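Local coordinates for latency-associated nuclear antigen (PDB 4BLG), which is a gammaherpesvirus latency protein whose C-terminal domain, the part described here, probably binds DNA as a dimer, at residues A40-S44 with L99-L104; K61-S65 with L87-E91. All coordinates share one frame; numbering follows the deposited sequence.

Interaction 1: A40-S44 with L99-L104; sequences AVMFS and LKRVVL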
ATOM      1  N   ALA A  40      -2.412  -8.728   0.302  1.00 32.08           N
ATOM      2  CA  ALA A  40      -1.098  -8.345  -0.160  1.00 33.10           C
ATOM      3  C   ALA A  40      -0.106  -8.539   0.965  1.00 34.62           C
ATOM      4  O   ALA A  40      -0.484  -8.765   2.114  1.00 30.74           O
ATOM      5  CB  ALA A  40      -1.096  -6.902  -0.619  1.00 29.39           C
ATOM      6  N   VAL A  41       1.170  -8.476   0.624  1.00 28.22           N
ATOM      7  CA  VAL A  41       2.193  -8.354   1.635  1.00 33.36           C
ATOM      8  C   VAL A  41       2.908  -7.040   1.394  1.00 30.20           C
ATOM      9  O   VAL A  41       3.358  -6.755   0.281  1.00 25.84           O
ATOM     10  CB  VAL A  41       3.205  -9.512   1.590  1.00 31.21           C
ATOM     11  CG1 VAL A  41       4.189  -9.390   2.749  1.00 29.80           C
ATOM     12  CG2 VAL A  41       2.486 -10.856   1.642  1.00 34.25           C
ATOM     13  N   MET A  42       2.976  -6.218   2.427  1.00 29.65           N
ATOM     14  CA  MET A  42       3.839  -5.054   2.392  1.00 25.44           C
ATOM     15  C   MET A  42       5.235  -5.476   2.815  1.00 28.59           C
ATOM     16  O   MET A  42       5.439  -5.926   3.944  1.00 30.34           O
ATOM     17  CB  MET A  42       3.321  -3.963   3.331  1.00 25.07           C
ATOM     18  CG  MET A  42       4.187  -2.700   3.313  1.00 24.27           C
ATOM     19  SD  MET A  42       3.575  -1.405   4.401  1.00 33.57           S
ATOM     20  CE  MET A  42       2.228  -0.760   3.404  1.00 29.20           C
ATOM     21  N   PHE A  43       6.188  -5.337   1.899  1.00 27.30           N
ATOM     22  CA  PHE A  43       7.585  -5.558   2.229  1.00 30.20           C
ATOM     23  C   PHE A  43       8.226  -4.194   2.396  1.00 31.98           C
ATOM     24  O   PHE A  43       8.109  -3.356   1.519  1.00 26.40           O
ATOM     25  CB  PHE A  43       8.309  -6.343   1.129  1.00 30.20           C
ATOM     26  CG  PHE A  43       7.837  -7.753   0.981  1.00 29.18           C
ATOM     27  CD1 PHE A  43       8.207  -8.727   1.905  1.00 25.37           C
ATOM     28  CD2 PHE A  43       7.041  -8.118  -0.096  1.00 24.46           C
ATOM     29  CE1 PHE A  43       7.768 -10.037   1.767  1.00 28.47           C
ATOM     30  CE2 PHE A  43       6.602  -9.417  -0.241  1.00 30.30           C
ATOM     31  CZ  PHE A  43       6.963 -10.383   0.692  1.00 27.75           C
ATOM     32  N   SER A  44       8.909  -3.984   3.517  1.00 24.16           N
ATOM     33  CA  SER A  44       9.475  -2.690   3.835  1.00 26.81           C
ATOM     34  C   SER A  44      10.917  -2.802   4.313  1.00 32.06           C
ATOM     35  O   SER A  44      11.368  -3.861   4.752  1.00 32.70           O
ATOM     36  CB  SER A  44       8.626  -2.008   4.904  1.00 32.67           C
ATOM     37  OG  SER A  44       8.556  -2.800   6.072  1.00 31.68           O
ATOM     38  N   LEU A  99       3.357 -16.337   0.541  1.00 34.15           N
ATOM     39  CA  LEU A  99       4.258 -15.405  -0.116  1.00 32.28           C
ATOM     40  C   LEU A  99       5.216 -14.826   0.900  1.00 38.91           C
ATOM     41  O   LEU A  99       6.410 -14.700   0.648  1.00 32.79           O
ATOM     42  CB  LEU A  99       3.462 -14.263  -0.750  1.00 34.63           C
ATOM     43  CG  LEU A  99       4.353 -13.175  -1.353  1.00 37.66           C
ATOM     44  CD1 LEU A  99       5.252 -13.782  -2.422  1.00 29.81           C
ATOM     45  CD2 LEU A  99       3.540 -12.035  -1.931  1.00 29.92           C
ATOM     46  N   LYS A 100       4.675 -14.456   2.053  1.00 38.33           N
ATOM     47  CA  LYS A 100       5.474 -13.849   3.100  1.00 36.30           C
ATOM     48  C   LYS A 100       6.512 -14.846   3.595  1.00 40.36           C
ATOM     49  O   LYS A 100       7.674 -14.493   3.799  1.00 40.37           O
ATOM     50  CB  LYS A 100       4.584 -13.397   4.257  1.00 37.00           C
ATOM     51  CG  LYS A 100       5.314 -12.586   5.298  1.00 30.14           C
ATOM     52  CD  LYS A 100       4.453 -12.339   6.509  1.00 36.33           C
ATOM     53  CE  LYS A 100       5.227 -11.621   7.591  1.00 45.86           C
ATOM     54  NZ  LYS A 100       5.005 -12.241   8.920  1.00 47.98           N
ATOM     55  N   ARG A 101       6.087 -16.086   3.799  1.00 33.57           N
ATOM     56  CA  ARG A 101       6.967 -17.134   4.303  1.00 35.49           C
ATOM     57  C   ARG A 101       8.165 -17.355   3.391  1.00 35.40           C
ATOM     58  O   ARG A 101       9.306 -17.460   3.854  1.00 36.52           O
ATOM     59  CB  ARG A 101       6.204 -18.450   4.434  1.00 39.70           C
ATOM     60  CG  ARG A 101       7.021 -19.592   5.036  1.00 53.85           C
ATOM     61  CD  ARG A 101       6.114 -20.782   5.323  1.00 60.44           C
ATOM     62  NE  ARG A 101       5.179 -20.353   6.350  1.00 79.29           N
ATOM     63  CZ  ARG A 101       3.854 -20.337   6.237  1.00 82.25           C
ATOM     64  NH1 ARG A 101       3.228 -20.798   5.162  1.00 78.95           N
ATOM     65  NH2 ARG A 101       3.129 -19.872   7.237  1.00 73.16           N
ATOM     66  N   VAL A 102       7.894 -17.455   2.096  1.00 35.18           N
ATOM     67  CA  VAL A 102       8.929 -17.768   1.118  1.00 35.51           C
ATOM     68  C   VAL A 102       9.920 -16.619   0.996  1.00 33.41           C
ATOM     69  O   VAL A 102      11.138 -16.806   1.111  1.00 33.83           O
ATOM     70  CB  VAL A 102       8.305 -18.059  -0.255  1.00 36.00           C
ATOM     71  CG1 VAL A 102       9.370 -18.062  -1.339  1.00 37.02           C
ATOM     72  CG2 VAL A 102       7.562 -19.385  -0.221  1.00 39.64           C
ATOM     73  N   VAL A 103       9.386 -15.419   0.785  1.00 31.33           N
ATOM     74  CA  VAL A 103      10.226 -14.255   0.568  1.00 29.46           C
ATOM     75  C   VAL A 103      11.121 -14.033   1.781  1.00 34.80           C
ATOM     76  O   VAL A 103      12.304 -13.779   1.629  1.00 31.81           O
ATOM     77  CB  VAL A 103       9.395 -12.991   0.269  1.00 32.60           C
ATOM     78  CG1 VAL A 103      10.301 -11.771   0.183  1.00 25.89           C
ATOM     79  CG2 VAL A 103       8.621 -13.165  -1.028  1.00 35.49           C
ATOM     80  N   LEU A 104      10.565 -14.153   2.981  1.00 30.68           N
ATOM     81  CA  LEU A 104      11.321 -13.860   4.195  1.00 30.21           C
ATOM     82  C   LEU A 104      12.288 -14.971   4.596  1.00 37.15           C
ATOM     83  O   LEU A 104      13.265 -14.714   5.299  1.00 32.65           O
ATOM     84  CB  LEU A 104      10.388 -13.541   5.366  1.00 38.74           C
ATOM     85  CG  LEU A 104       9.604 -12.223   5.303  1.00 32.26           C
ATOM     86  CD1 LEU A 104       8.850 -12.023   6.609  1.00 31.22           C
ATOM     87  CD2 LEU A 104      10.505 -11.030   5.024  1.00 35.85           C
TER

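Interaction 2: K61-S65 with L87-E91; sequences KHVLS and LSFVE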
ATOM      1  N   LYS A  61       2.005 -14.308 -12.510  1.00 39.85           N
ATOM      2  CA  LYS A  61       0.600 -14.241 -12.867  1.00 48.07           C
ATOM      3  C   LYS A  61      -0.279 -14.125 -11.624  1.00 46.72           C
ATOM      4  O   LYS A  61      -1.413 -13.655 -11.705  1.00 44.50           O
ATOM      5  CB  LYS A  61       0.198 -15.476 -13.673  1.00 52.75           C
ATOM      6  CG  LYS A  61      -0.345 -15.158 -15.045  1.00 57.16           C
ATOM      7  CD  LYS A  61       0.699 -14.496 -15.918  1.00 56.87           C
ATOM      8  CE  LYS A  61       0.202 -14.364 -17.346  1.00 68.09           C
ATOM      9  NZ  LYS A  61       1.284 -13.946 -18.271  1.00 78.61           N
ATOM     10  N   HIS A  62       0.235 -14.558 -10.477  1.00 37.34           N
ATOM     11  CA  HIS A  62      -0.568 -14.585  -9.261  1.00 41.85           C
ATOM     12  C   HIS A  62      -0.053 -13.648  -8.173  1.00 35.06           C
ATOM     13  O   HIS A  62      -0.653 -13.551  -7.103  1.00 35.38           O
ATOM     14  CB  HIS A  62      -0.650 -16.010  -8.720  1.00 38.72           C
ATOM     15  CG  HIS A  62      -1.437 -16.937  -9.591  1.00 63.57           C
ATOM     16  ND1 HIS A  62      -1.052 -17.257 -10.875  1.00 73.11           N
ATOM     17  CD2 HIS A  62      -2.590 -17.608  -9.366  1.00 67.05           C
ATOM     18  CE1 HIS A  62      -1.930 -18.091 -11.402  1.00 76.70           C
ATOM     19  NE2 HIS A  62      -2.874 -18.320 -10.508  1.00 74.78           N
ATOM     20  N   VAL A  63       1.053 -12.968  -8.449  1.00 33.46           N
ATOM     21  CA  VAL A  63       1.634 -12.012  -7.516  1.00 31.49           C
ATOM     22  C   VAL A  63       2.013 -10.790  -8.315  1.00 34.52           C
ATOM     23  O   VAL A  63       2.795 -10.890  -9.254  1.00 30.53           O
ATOM     24  CB  VAL A  63       2.929 -12.538  -6.846  1.00 31.76           C
ATOM     25  CG1 VAL A  63       3.274 -11.692  -5.629  1.00 30.86           C
ATOM     26  CG2 VAL A  63       2.787 -13.998  -6.454  1.00 39.57           C
ATOM     27  N   LEU A  64       1.452  -9.637  -7.956  1.00 32.19           N
ATOM     28  CA  LEU A  64       1.777  -8.398  -8.646  1.00 28.81           C
ATOM     29  C   LEU A  64       2.298  -7.400  -7.635  1.00 29.90           C
ATOM     30  O   LEU A  64       1.675  -7.179  -6.599  1.00 35.09           O
ATOM     31  CB  LEU A  64       0.547  -7.839  -9.346  1.00 29.92           C
ATOM     32  CG  LEU A  64      -0.264  -8.844 -10.172  1.00 35.51           C
ATOM     33  CD1 LEU A  64      -1.478  -8.157 -10.763  1.00 41.26           C
ATOM     34  CD2 LEU A  64       0.565  -9.468 -11.273  1.00 38.49           C
ATOM     35  N   SER A  65       3.443  -6.795  -7.928  1.00 30.46           N
ATOM     36  CA  SER A  65       4.029  -5.846  -6.999  1.00 30.77           C
ATOM     37  C   SER A  65       4.119  -4.437  -7.561  1.00 31.94           C
ATOM     38  O   SER A  65       4.410  -4.223  -8.736  1.00 34.79           O
ATOM     39  CB  SER A  65       5.411  -6.306  -6.539  1.00 33.36           C
ATOM     40  OG  SER A  65       5.323  -7.507  -5.796  1.00 31.78           O
ATOM     41  N   LEU A  87       4.103  -3.155  -2.239  1.00 23.31           N
ATOM     42  CA  LEU A  87       2.989  -4.050  -2.000  1.00 31.19           C
ATOM     43  C   LEU A  87       3.002  -5.141  -3.047  1.00 25.27           C
ATOM     44  O   LEU A  87       3.191  -4.865  -4.226  1.00 32.24           O
ATOM     45  CB  LEU A  87       1.669  -3.284  -2.098  1.00 35.31           C
ATOM     46  CG  LEU A  87       1.374  -2.308  -0.964  1.00 33.72           C
ATOM     47  CD1 LEU A  87       0.106  -1.530  -1.274  1.00 38.30           C
ATOM     48  CD2 LEU A  87       1.240  -3.060   0.343  1.00 32.71           C
ATOM     49  N   SER A  88       2.796  -6.376  -2.609  1.00 26.28           N
ATOM     50  CA  SER A  88       2.727  -7.509  -3.516  1.00 25.81           C
ATOM     51  C   SER A  88       1.352  -8.084  -3.346  1.00 27.35           C
ATOM     52  O   SER A  88       1.045  -8.655  -2.303  1.00 25.52           O
ATOM     53  CB  SER A  88       3.783  -8.568  -3.173  1.00 30.63           C
ATOM     54  OG  SER A  88       5.090  -8.027  -3.184  1.00 24.45           O
ATOM     55  N   PHE A  89       0.517  -7.918  -4.366  1.00 27.81           N
ATOM     56  CA  PHE A  89      -0.878  -8.329  -4.287  1.00 27.35           C
ATOM     57  C   PHE A  89      -1.052  -9.797  -4.660  1.00 33.98           C
ATOM     58  O   PHE A  89      -0.416 -10.285  -5.594  1.00 31.36           O
ATOM     59  CB  PHE A  89      -1.730  -7.456  -5.205  1.00 27.76           C
ATOM     60  CG  PHE A  89      -1.660  -5.995  -4.877  1.00 26.84           C
ATOM     61  CD1 PHE A  89      -2.466  -5.455  -3.887  1.00 26.48           C
ATOM     62  CD2 PHE A  89      -0.787  -5.161  -5.552  1.00 27.98           C
ATOM     63  CE1 PHE A  89      -2.396  -4.104  -3.573  1.00 28.51           C
ATOM     64  CE2 PHE A  89      -0.713  -3.814  -5.243  1.00 34.47           C
ATOM     65  CZ  PHE A  89      -1.524  -3.283  -4.255  1.00 30.22           C
ATOM     66  N   VAL A  90      -1.928 -10.478  -3.922  1.00 34.41           N
ATOM     67  CA  VAL A  90      -2.244 -11.885  -4.146  1.00 34.80           C
ATOM     68  C   VAL A  90      -3.728 -12.119  -3.917  1.00 45.27           C
ATOM     69  O   VAL A  90      -4.441 -11.253  -3.381  1.00 35.23           O
ATOM     70  CB  VAL A  90      -1.482 -12.809  -3.180  1.00 36.70           C
ATOM     71  CG1 VAL A  90       0.010 -12.762  -3.445  1.00 35.55           C
ATOM     72  CG2 VAL A  90      -1.790 -12.436  -1.738  1.00 41.65           C
ATOM     73  N   GLU A  91      -4.186 -13.301  -4.309  1.00 35.80           N
ATOM     74  CA  GLU A  91      -5.610 -13.618  -4.264  1.00 37.61           C
ATOM     75  C   GLU A  91      -6.227 -13.432  -2.866  1.00 37.12           C
ATOM     76  O   GLU A  91      -7.305 -12.833  -2.732  1.00 37.65           O
ATOM     77  CB  GLU A  91      -5.872 -15.050  -4.744  1.00 40.42           C
ATOM     78  CG  GLU A  91      -7.280 -15.246  -5.297  1.00 42.70           C
ATOM     79  CD  GLU A  91      -7.532 -16.644  -5.859  1.00 51.62           C
ATOM     80  OE1 GLU A  91      -6.620 -17.502  -5.806  1.00 52.64           O
ATOM     81  OE2 GLU A  91      -8.659 -16.868  -6.358  1.00 50.04           O
TER
HETATM   82  O   HOH W   1      -2.224 -15.021  -5.453  1.00 40.16           O

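Interaction 1: A40-S44 with L99-L104
Phe43 and Val103 approach each other from opposite sides of the gap where helix 93-110 packs on one face of the antiparallel sheet, an alpha/beta layering like that of the EBNA1 and papillomavirus E2 DNA-binding domains. The strand and helix axes come within 9.6 Å at 30° in these segments, a gap filled here by apolar side chains. Phe43 spans much of it: with CG anti to its carbonyl carbon (chi1 -67°), its ring leans from the strand toward the helix. Val103 comes up obliquely to the ring, with CG1 3.5 Å from Phe43 CE1 and CB 3.6 Å from Phe43 CZ. Two leucines lie near the plane of the ring at its edge, Leu99 through CG and Leu104 through CD2, the latter 4.4 Å from Phe43 CE1. Val41, two residues back on the strand, lays CG1 over one ring face, offset toward the rim, while its other branch serves the helix: CG2 is 3.9 Å from Leu99 CD2, the two side chains crossing at a slant. A beta-branched residue suits this place because its two methyls can serve two neighbours at once. Lys100, at the margin, lends the aliphatic start of its chain and carries its amine away from the strand. Its CB lies 4.2 Å from Val41 CG2.

Interaction 2: K61-S65 with L87-E91
Leu64 and Phe89 form the hydrogen-bonded pair of an antiparallel bridge, giving and taking one backbone bond each. Leu64 N reaches Phe89 O at 3.1 Å, and Phe89 N returns to Leu64 O at 2.6 Å. CA-H...O contacts run beside these bonds, among them Ser65 CA to Leu87 O at 3.1 Å. Between side chains the polar link is Ser88 OG to Ser65 OG, 2.7 Å, with Ser88 as donor. Ser65 OG is also hydrogen-bonded to Ile58 O, so a short chain of bonds satisfies a buried hydroxyl, and serine is small enough for this close non-hydrogen-bonded pair. Apolar contact is lighter: Val63 CG1 lies 4.1 Å from Val90 CG1. Past the paired strands one water bridges the widening gap, donating to His62 O at 2.7 Å and accepting from Glu91 N. Val63, Ser88 and Val90 pack against helix 93-110, Val63 and Ser88 both meeting Leu99. Leu64 and Phe89 project to the other face, where Pro72 of the second subunit packs on both, and strand 39-45 flanks 84-90 on the side away from 64-70.

In the fold
After the N-terminal helices 13-22 and 24-27, the chain enters strand 39-45, passes through helix 48-57 and reaches strand 64-70, an outermost strand of the sheet within this chain. Interaction 2 then closes the shorter loop, as strand 84-90 returns antiparallel between 64-70 and 39-45. Helix 93-110 follows directly, and interaction 1 closes the longer loop by laying it back on strand 39-45; the whole of interaction 2 falls within that loop. The two meet at Ser88, whose carbonyl O lies 2.9 Å from Val41 N, probably a hydrogen bond. Together they join three strands and the covering helix, while residues from both contacts also touch the second subunit.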